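Local structure of phenylalanine--tRNA ligase beta subunit (Pyrococcus horikoshii, 2CXI) at residues D58-E63 and A130-R135; Q68-L73 and L254-G259; D99-G104 and I154-A159. The protein joins the alpha subunit in an ATP-dependent tetrameric ligase that attaches phenylalanine to tRNA(Phe), this N-terminal part of the chain carrying the amino acid-editing domain. One frame throughout, in Å; residues are numbered along the deposited sequence.

Interaction 1 (D58-E63 and A130-R135)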
loop_
_atom_site.group_PDB
_atom_site.type_symbol
_atom_site.label_atom_id
_atom_site.label_comp_id
_atom_site.label_asym_id
_atom_site.label_seq_id
_atom_site.Cartn_x
_atom_site.Cartn_y
_atom_site.Cartn_z
ATOM N N ASP A 58 36.495 10.771 -8.360
ATOM C CA ASP A 58 35.897 12.042 -7.988
ATOM C C ASP A 58 36.486 13.172 -8.827
ATOM O O ASP A 58 35.829 14.180 -9.020
ATOM C CB ASP A 58 35.997 12.336 -6.481
ATOM C CG ASP A 58 37.395 12.692 -6.012
ATOM O OD1 ASP A 58 37.700 13.889 -5.812
ATOM O OD2 ASP A 58 38.268 11.851 -5.786
ATOM N N LEU A 59 37.710 12.958 -9.363
ATOM C CA LEU A 59 38.432 13.994 -10.072
ATOM C C LEU A 59 38.219 13.928 -11.552
ATOM O O LEU A 59 38.900 14.662 -12.279
ATOM C CB LEU A 59 39.949 13.909 -9.770
ATOM C CG LEU A 59 40.554 14.738 -8.632
ATOM C CD1 LEU A 59 39.532 15.308 -7.688
ATOM C CD2 LEU A 59 41.700 14.068 -7.837
ATOM N N TRP A 60 37.298 13.091 -12.023
ATOM C CA TRP A 60 37.153 12.873 -13.469
ATOM C C TRP A 60 35.984 13.555 -14.119
ATOM O O TRP A 60 35.426 13.026 -15.102
ATOM C CB TRP A 60 37.096 11.378 -13.815
ATOM C CG TRP A 60 38.230 10.592 -13.350
ATOM C CD1 TRP A 60 39.456 11.050 -12.925
ATOM C CD2 TRP A 60 38.269 9.176 -13.238
ATOM N NE1 TRP A 60 40.242 9.992 -12.544
ATOM C CE2 TRP A 60 39.532 8.830 -12.726
ATOM C CE3 TRP A 60 37.341 8.143 -13.514
ATOM C CZ2 TRP A 60 39.907 7.507 -12.482
ATOM C CZ3 TRP A 60 37.717 6.836 -13.258
ATOM C CH2 TRP A 60 38.996 6.535 -12.755
ATOM N N SER A 61 35.572 14.712 -13.588
ATOM C CA SER A 61 34.555 15.503 -14.246
ATOM C C SER A 61 34.723 16.959 -13.867
ATOM O O SER A 61 35.450 17.281 -12.909
ATOM C CB SER A 61 33.135 15.027 -13.827
ATOM O OG SER A 61 32.898 15.394 -12.472
ATOM N N ALA A 62 33.964 17.821 -14.543
ATOM C CA ALA A 62 33.991 19.275 -14.245
ATOM C C ALA A 62 33.667 19.551 -12.788
ATOM O O ALA A 62 34.264 20.437 -12.147
ATOM C CB ALA A 62 32.990 20.027 -15.129
ATOM N N GLU A 63 32.689 18.795 -12.264
ATOM C CA GLU A 63 32.236 19.053 -10.891
ATOM C C GLU A 63 33.377 18.803 -9.904
ATOM O O GLU A 63 33.584 19.581 -8.958
ATOM C CB GLU A 63 30.993 18.198 -10.512
ATOM C CG GLU A 63 29.781 18.407 -11.424
ATOM C CD GLU A 63 29.801 17.543 -12.684
ATOM O OE1 GLU A 63 30.788 16.828 -12.951
ATOM O OE2 GLU A 63 28.812 17.553 -13.418
ATOM N N ALA A 130 32.799 3.818 -15.359
ATOM C CA ALA A 130 32.577 2.439 -15.818
ATOM C C ALA A 130 33.754 1.860 -16.575
ATOM O O ALA A 130 34.039 0.686 -16.453
ATOM C CB ALA A 130 31.322 2.360 -16.685
ATOM N N LEU A 131 34.436 2.679 -17.368
ATOM C CA LEU A 131 35.564 2.160 -18.164
ATOM C C LEU A 131 36.747 1.738 -17.317
ATOM O O LEU A 131 37.228 0.604 -17.445
ATOM C CB LEU A 131 36.030 3.193 -19.201
ATOM C CG LEU A 131 37.346 2.992 -19.978
ATOM C CD1 LEU A 131 37.345 1.788 -20.889
ATOM C CD2 LEU A 131 37.563 4.285 -20.793
ATOM N N THR A 132 37.209 2.677 -16.483
ATOM C CA THR A 132 38.462 2.597 -15.724
ATOM C C THR A 132 38.277 1.946 -14.354
ATOM O O THR A 132 38.797 0.869 -14.064
ATOM C CB THR A 132 38.979 4.036 -15.468
ATOM O OG1 THR A 132 39.093 4.741 -16.715
ATOM C CG2 THR A 132 40.380 4.008 -14.955
ATOM N N PHE A 133 37.551 2.643 -13.500
ATOM C CA PHE A 133 37.261 2.142 -12.148
ATOM C C PHE A 133 36.434 0.864 -12.230
ATOM O O PHE A 133 36.663 -0.087 -11.482
ATOM C CB PHE A 133 36.516 3.246 -11.372
ATOM C CG PHE A 133 36.302 2.951 -9.913
ATOM C CD1 PHE A 133 37.341 3.032 -9.016
ATOM C CD2 PHE A 133 35.019 2.629 -9.444
ATOM C CE1 PHE A 133 37.125 2.802 -7.639
ATOM C CE2 PHE A 133 34.785 2.366 -8.086
ATOM C CZ PHE A 133 35.832 2.476 -7.178
ATOM N N GLY A 134 35.503 0.807 -13.181
ATOM C CA GLY A 134 34.578 -0.329 -13.246
ATOM C C GLY A 134 34.974 -1.467 -14.189
ATOM O O GLY A 134 34.161 -2.351 -14.474
ATOM N N ARG A 135 36.190 -1.410 -14.724
ATOM C CA ARG A 135 36.742 -2.437 -15.648
ATOM C C ARG A 135 35.786 -2.785 -16.797
ATOM O O ARG A 135 35.254 -3.908 -16.882
ATOM C CB ARG A 135 37.202 -3.727 -14.926
ATOM C CG ARG A 135 37.958 -3.520 -13.600
ATOM C CD ARG A 135 39.453 -3.046 -13.605
ATOM N NE ARG A 135 40.311 -3.609 -14.638
ATOM C CZ ARG A 135 41.650 -3.484 -14.671
ATOM N NH1 ARG A 135 42.295 -2.847 -13.714
ATOM N NH2 ARG A 135 42.345 -4.004 -15.666
#

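Interaction 2 (Q68-L73 and L254-G259)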
loop_
_atom_site.group_PDB
_atom_site.type_symbol
_atom_site.label_atom_id
_atom_site.label_comp_id
_atom_site.label_asym_id
_atom_site.label_seq_id
_atom_site.Cartn_x
_atom_site.Cartn_y
_atom_site.Cartn_z
ATOM N N GLN A 68 37.888 20.740 -6.363
ATOM C CA GLN A 68 39.281 20.841 -5.963
ATOM C C GLN A 68 39.826 22.236 -6.044
ATOM O O GLN A 68 40.507 22.699 -5.116
ATOM C CB GLN A 68 40.185 20.006 -6.847
ATOM C CG GLN A 68 40.950 19.087 -6.045
ATOM C CD GLN A 68 40.092 17.912 -5.968
ATOM O OE1 GLN A 68 40.020 17.216 -4.951
ATOM N NE2 GLN A 68 39.359 17.696 -7.065
ATOM N N ILE A 69 39.581 22.881 -7.174
ATOM C CA ILE A 69 40.044 24.261 -7.358
ATOM C C ILE A 69 39.456 25.203 -6.305
ATOM O O ILE A 69 40.157 26.087 -5.810
ATOM C CB ILE A 69 39.795 24.714 -8.808
ATOM C CG1 ILE A 69 40.684 23.892 -9.741
ATOM C CG2 ILE A 69 40.071 26.244 -9.002
ATOM C CD1 ILE A 69 40.259 24.015 -11.241
ATOM N N LYS A 70 38.170 25.052 -5.987
ATOM C CA LYS A 70 37.561 25.914 -4.956
ATOM C C LYS A 70 38.315 25.775 -3.624
ATOM O O LYS A 70 38.567 26.775 -2.934
ATOM C CB LYS A 70 36.054 25.609 -4.754
ATOM C CG LYS A 70 35.150 26.254 -5.855
ATOM C CD LYS A 70 33.668 26.158 -5.525
ATOM C CE LYS A 70 33.165 24.733 -5.653
ATOM N NZ LYS A 70 31.633 24.776 -5.672
ATOM N N TRP A 71 38.655 24.540 -3.249
ATOM C CA TRP A 71 39.436 24.289 -2.032
ATOM C C TRP A 71 40.873 24.820 -2.145
ATOM O O TRP A 71 41.394 25.475 -1.214
ATOM C CB TRP A 71 39.413 22.780 -1.686
ATOM C CG TRP A 71 38.422 22.449 -0.608
ATOM C CD1 TRP A 71 38.702 22.194 0.689
ATOM C CD2 TRP A 71 36.990 22.329 -0.746
ATOM N NE1 TRP A 71 37.535 21.919 1.384
ATOM C CE2 TRP A 71 36.473 21.988 0.518
ATOM C CE3 TRP A 71 36.090 22.474 -1.823
ATOM C CZ2 TRP A 71 35.090 21.816 0.755
ATOM C CZ3 TRP A 71 34.713 22.287 -1.596
ATOM C CH2 TRP A 71 34.234 21.962 -0.315
ATOM N N ALA A 72 41.505 24.592 -3.286
ATOM C CA ALA A 72 42.857 25.127 -3.512
ATOM C C ALA A 72 42.897 26.654 -3.360
ATOM O O ALA A 72 43.842 27.209 -2.802
ATOM C CB ALA A 72 43.361 24.717 -4.880
ATOM N N LEU A 73 41.860 27.329 -3.840
ATOM C CA LEU A 73 41.789 28.776 -3.736
ATOM C C LEU A 73 41.243 29.256 -2.406
ATOM O O LEU A 73 41.134 30.450 -2.202
ATOM C CB LEU A 73 40.920 29.370 -4.871
ATOM C CG LEU A 73 41.441 29.065 -6.277
ATOM C CD1 LEU A 73 40.411 29.453 -7.356
ATOM C CD2 LEU A 73 42.846 29.660 -6.540
ATOM N N LEU A 254 26.582 15.790 -8.639
ATOM C CA LEU A 254 25.281 16.445 -8.805
ATOM C C LEU A 254 24.936 17.431 -7.692
ATOM O O LEU A 254 24.327 18.489 -7.946
ATOM C CB LEU A 254 24.164 15.389 -9.032
ATOM C CG LEU A 254 24.235 14.562 -10.322
ATOM C CD1 LEU A 254 23.107 13.512 -10.416
ATOM C CD2 LEU A 254 24.253 15.464 -11.589
ATOM N N ALA A 255 25.391 17.162 -6.471
ATOM C CA ALA A 255 25.267 18.156 -5.394
ATOM C C ALA A 255 25.982 19.485 -5.737
ATOM O O ALA A 255 25.525 20.576 -5.348
ATOM C CB ALA A 255 25.757 17.597 -4.077
ATOM N N GLU A 256 27.081 19.396 -6.490
ATOM C CA GLU A 256 27.799 20.633 -6.929
ATOM C C GLU A 256 26.989 21.489 -7.882
ATOM O O GLU A 256 27.287 22.684 -8.061
ATOM C CB GLU A 256 29.142 20.316 -7.618
ATOM C CG GLU A 256 30.216 19.771 -6.684
ATOM C CD GLU A 256 30.696 20.763 -5.636
ATOM O OE1 GLU A 256 31.021 21.934 -5.946
ATOM O OE2 GLU A 256 30.718 20.357 -4.481
ATOM N N ARG A 257 25.998 20.879 -8.525
ATOM C CA ARG A 257 25.033 21.563 -9.385
ATOM C C ARG A 257 23.719 21.912 -8.635
ATOM O O ARG A 257 22.690 22.193 -9.267
ATOM C CB ARG A 257 24.710 20.664 -10.610
ATOM C CG ARG A 257 25.987 20.164 -11.326
ATOM C CD ARG A 257 25.794 19.930 -12.785
ATOM N NE ARG A 257 27.032 19.646 -13.530
ATOM C CZ ARG A 257 27.769 20.555 -14.161
ATOM N NH1 ARG A 257 28.852 20.159 -14.800
ATOM N NH2 ARG A 257 27.458 21.843 -14.124
ATOM N N GLY A 258 23.739 21.877 -7.302
ATOM C CA GLY A 258 22.558 22.283 -6.536
ATOM C C GLY A 258 21.597 21.128 -6.269
ATOM O O GLY A 258 20.557 21.321 -5.620
ATOM N N GLY A 259 21.932 19.922 -6.746
ATOM C CA GLY A 259 21.101 18.732 -6.475
ATOM C C GLY A 259 20.935 18.410 -4.995
ATOM O O GLY A 259 21.882 18.503 -4.195
#

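Interaction 3 (D99-G104 and I154-A159)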
loop_
_atom_site.group_PDB
_atom_site.type_symbol
_atom_site.label_atom_id
_atom_site.label_comp_id
_atom_site.label_asym_id
_atom_site.label_seq_id
_atom_site.Cartn_x
_atom_site.Cartn_y
_atom_site.Cartn_z
ATOM N N ASP A 99 24.953 -14.745 -8.276
ATOM C CA ASP A 99 26.078 -15.239 -9.049
ATOM C C ASP A 99 25.969 -14.735 -10.477
ATOM O O ASP A 99 26.583 -15.281 -11.393
ATOM C CB ASP A 99 26.127 -16.782 -8.989
ATOM C CG ASP A 99 27.480 -17.349 -9.415
ATOM O OD1 ASP A 99 28.538 -16.682 -9.185
ATOM O OD2 ASP A 99 27.559 -18.456 -10.009
ATOM N N ILE A 100 25.194 -13.663 -10.685
ATOM C CA ILE A 100 25.035 -13.093 -12.023
ATOM C C ILE A 100 25.507 -11.631 -12.063
ATOM O O ILE A 100 26.341 -11.251 -12.933
ATOM C CB ILE A 100 23.530 -13.230 -12.513
ATOM C CG1 ILE A 100 23.090 -14.708 -12.517
ATOM C CG2 ILE A 100 23.310 -12.516 -13.879
ATOM C CD1 ILE A 100 21.578 -14.938 -12.710
ATOM N N ARG A 101 24.971 -10.815 -11.149
ATOM C CA ARG A 101 25.440 -9.427 -10.966
ATOM C C ARG A 101 24.890 -8.938 -9.604
ATOM O O ARG A 101 23.861 -8.266 -9.545
ATOM C CB ARG A 101 25.012 -8.532 -12.142
ATOM C CG ARG A 101 25.713 -7.146 -12.156
ATOM C CD ARG A 101 25.476 -6.325 -13.449
ATOM N NE ARG A 101 26.322 -5.118 -13.421
ATOM C CZ ARG A 101 27.629 -5.100 -13.683
ATOM N NH1 ARG A 101 28.306 -3.955 -13.560
ATOM N NH2 ARG A 101 28.279 -6.213 -14.072
ATOM N N PRO A 102 25.549 -9.357 -8.509
ATOM C CA PRO A 102 24.888 -9.414 -7.199
ATOM C C PRO A 102 24.410 -8.095 -6.598
ATOM O O PRO A 102 23.335 -8.096 -5.982
ATOM C CB PRO A 102 25.948 -10.078 -6.290
ATOM C CG PRO A 102 27.274 -9.891 -7.023
ATOM C CD PRO A 102 26.918 -9.912 -8.470
ATOM N N TYR A 103 25.160 -6.994 -6.760
ATOM C CA TYR A 103 24.876 -5.748 -6.008
ATOM C C TYR A 103 24.322 -4.636 -6.861
ATOM O O TYR A 103 24.782 -4.433 -7.971
ATOM C CB TYR A 103 26.120 -5.232 -5.256
ATOM C CG TYR A 103 26.621 -6.264 -4.285
ATOM C CD1 TYR A 103 25.893 -6.545 -3.109
ATOM C CD2 TYR A 103 27.791 -7.001 -4.544
ATOM C CE1 TYR A 103 26.340 -7.542 -2.213
ATOM C CE2 TYR A 103 28.248 -7.979 -3.663
ATOM C CZ TYR A 103 27.510 -8.244 -2.504
ATOM O OH TYR A 103 27.965 -9.202 -1.636
ATOM N N GLY A 104 23.325 -3.933 -6.306
ATOM C CA GLY A 104 22.762 -2.672 -6.824
ATOM C C GLY A 104 22.667 -1.710 -5.632
ATOM O O GLY A 104 22.297 -2.101 -4.492
ATOM N N ILE A 154 11.017 -0.004 -7.098
ATOM C CA ILE A 154 11.837 -0.442 -8.259
ATOM C C ILE A 154 12.424 -1.815 -7.935
ATOM O O ILE A 154 12.746 -2.090 -6.773
ATOM C CB ILE A 154 12.969 0.609 -8.591
ATOM C CG1 ILE A 154 12.381 2.024 -8.768
ATOM C CG2 ILE A 154 13.782 0.150 -9.808
ATOM C CD1 ILE A 154 11.349 2.196 -9.893
ATOM N N TYR A 155 12.538 -2.663 -8.946
ATOM C CA TYR A 155 13.062 -4.041 -8.816
ATOM C C TYR A 155 14.296 -4.258 -9.682
ATOM O O TYR A 155 14.249 -4.008 -10.852
ATOM C CB TYR A 155 11.973 -5.034 -9.253
ATOM C CG TYR A 155 10.756 -4.914 -8.384
ATOM C CD1 TYR A 155 9.785 -3.957 -8.646
ATOM C CD2 TYR A 155 10.609 -5.741 -7.259
ATOM C CE1 TYR A 155 8.651 -3.816 -7.808
ATOM C CE2 TYR A 155 9.531 -5.623 -6.439
ATOM C CZ TYR A 155 8.550 -4.667 -6.709
ATOM O OH TYR A 155 7.462 -4.584 -5.857
ATOM N N TYR A 156 15.397 -4.671 -9.064
ATOM C CA TYR A 156 16.569 -5.138 -9.783
ATOM C C TYR A 156 16.538 -6.682 -9.672
ATOM O O TYR A 156 16.738 -7.242 -8.581
ATOM C CB TYR A 156 17.819 -4.506 -9.151
ATOM C CG TYR A 156 19.118 -5.014 -9.717
ATOM C CD1 TYR A 156 19.310 -5.124 -11.098
ATOM C CD2 TYR A 156 20.181 -5.335 -8.861
ATOM C CE1 TYR A 156 20.524 -5.598 -11.606
ATOM C CE2 TYR A 156 21.396 -5.772 -9.364
ATOM C CZ TYR A 156 21.541 -5.914 -10.742
ATOM O OH TYR A 156 22.730 -6.396 -11.227
ATOM N N LYS A 157 16.185 -7.341 -10.765
ATOM C CA LYS A 157 15.819 -8.759 -10.723
ATOM C C LYS A 157 16.506 -9.659 -11.748
ATOM O O LYS A 157 17.009 -9.193 -12.774
ATOM C CB LYS A 157 14.281 -8.915 -10.853
ATOM C CG LYS A 157 13.738 -8.528 -12.252
ATOM C CD LYS A 157 12.282 -8.915 -12.353
ATOM C CE LYS A 157 11.756 -8.623 -13.763
ATOM N NZ LYS A 157 10.651 -9.586 -14.213
ATOM N N ALA A 158 16.496 -10.965 -11.463
ATOM C CA ALA A 158 16.912 -11.961 -12.428
ATOM C C ALA A 158 15.703 -12.192 -13.330
ATOM O O ALA A 158 14.657 -12.579 -12.850
ATOM C CB ALA A 158 17.318 -13.266 -11.703
ATOM N N ALA A 159 15.867 -11.913 -14.615
ATOM C CA ALA A 159 14.818 -12.055 -15.622
ATOM C C ALA A 159 15.054 -13.226 -16.592
ATOM O O ALA A 159 16.197 -13.524 -16.982
ATOM C CB ALA A 159 14.703 -10.766 -16.421
#

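Interaction 1 (D58-E63 and A130-R135)
Trp60 lays the far end of its indole against Thr132, its CH2 atom coming within 3.6 Å of Thr132 CG2. The contact joins the turn that leads into helix 62-72, whose N-cap position is taken by Ser61, to the end of helix 116-133 in the B3/4 editing domain, where the last residues widen into a pi-type turn. Thr132 touches with its methyl branch and its beta carbon, which is 3.8 Å from Trp60 CZ3. A chi1 of -55° sets Thr132 OG1 beside the backbone N and leaves CG2 anti to it, where the methyl meets the indole at a slant. Phe133 adds a looser contact: its backbone N sits at the ring edge, close to the indole plane, and its CB is 4.2 Å from Trp60 CZ3. The phenyl ring makes a cation-pi contact with Lys242, whose NZ also donates to Phe133 O. At the opposite end of the indole, NE1 is bonded to Asp53 O, which gives the buried tryptophan a polar tether far from its apolar tip. At the start of helix 62-72, Ser61 OG donates to Glu63 OE1 at 2.6 Å, meeting that oxygen nearly in line with its C-O bond.

Interaction 2 (Q68-L73 and L254-G259)
Lys70 of helix 62-72 and Glu256 reach across the surface and join at one point, where Lys70 NZ donates to Glu256 OE1 at 2.9 Å in a salt bridge. This is the tight part of the contact: the ammonium approaches nearly end-on to the carboxylate oxygen, and Lys70 CE also comes within 3.5 Å of Glu256 OE1. Both chains bend on the way, the lysine at chi3 (-71°) and the glutamate at chi2 (-66°), and these bends bring NZ and OE1 together. Away from this point the contact is loose. The nearest alpha carbons, those of Lys70 and Glu256, stand 11.3 Å apart, and both residues are partly exposed to solvent. Glu256 lies where helix 240-255 of the editing domain gives way to a Schellman motif: Gly259 N bonds Leu254 O at 3.0 Å and Gly258 N bonds Ala255 O at 2.9 Å, with Gly258 as the C-prime residue at positive phi. A beta carbon at Gly258 would collide with the carbonyl oxygen before it, which calls for glycine. The lysine has a weak second acceptor in Leu14 O, while Arg257, next to Glu256, turns its guanidinium to Asp10 and Glu63.

Interaction 3 (D99-G104 and I154-A159)
In the large mixed sheet of the editing domain, strand 154-159 sends Tyr156 across to the lead-in of strand 103-110, where it meets Arg101 and Gly104. The tyrosine hydroxyl donates to the backbone carbonyl of Arg101, with Tyr156 OH 2.8 Å from Arg101 O. The hydroxyl approaches off the C=O direction, at 133° at the oxygen, and lies 23° out of the carbonyl plane. It also rests on the aliphatic part of the arginine, 3.2 Å from Arg101 CG. Tyr156 CG stands anti to the backbone N (chi1 174°), which extends the ring to the loop at Arg101. In sheet terms the two strands are not neighbours: strand 154-159 pairs with 84-93 and 199-204, and strand 103-110 with 231-237 and 260-267, so this side chain reaches from one strand to the loop that leads into the other. Val93, Pro200 and Thr236 also touch the side chain of this buried tyrosine. A phenylalanine in place of Tyr156 would probably leave the Arg101 carbonyl without this donor, weakening the tie between strand 154-159 and that loop. The Arg101 chain, extended from CG to NE, crosses the tyrosine at about a right angle, and its guanidinium bonds the carbonyls of Arg137 and Arg138 and the hydroxyl of Thr236. Gly104 leaves room for the ring, since a beta carbon there would sit only 3.1 Å from Tyr156 CD2.

From the N terminus the first segment met is 58-63, whose partner 130-135 closes interaction 1 at the end of helix 116-133, after helix 62-72 and strands 84-93 and 103-110. Segment 68-73, at the far end of helix 62-72, meets its partner only at 254-259, where helix 240-255 ends and interaction 2 closes. Segment 99-104 starts interaction 3, closed at 154-159 and contained within the span of interaction 2. Interaction 1 crosses both others. Interactions 1 and 2 share helix 62-72 and touch directly through the Glu63-Arg257 salt bridge, binding the N-terminal region to two editing-domain helices. Interaction 3 ties strand 154-159 to the lead-in of strand 103-110, its nearest atoms about 16 Å from interaction 2.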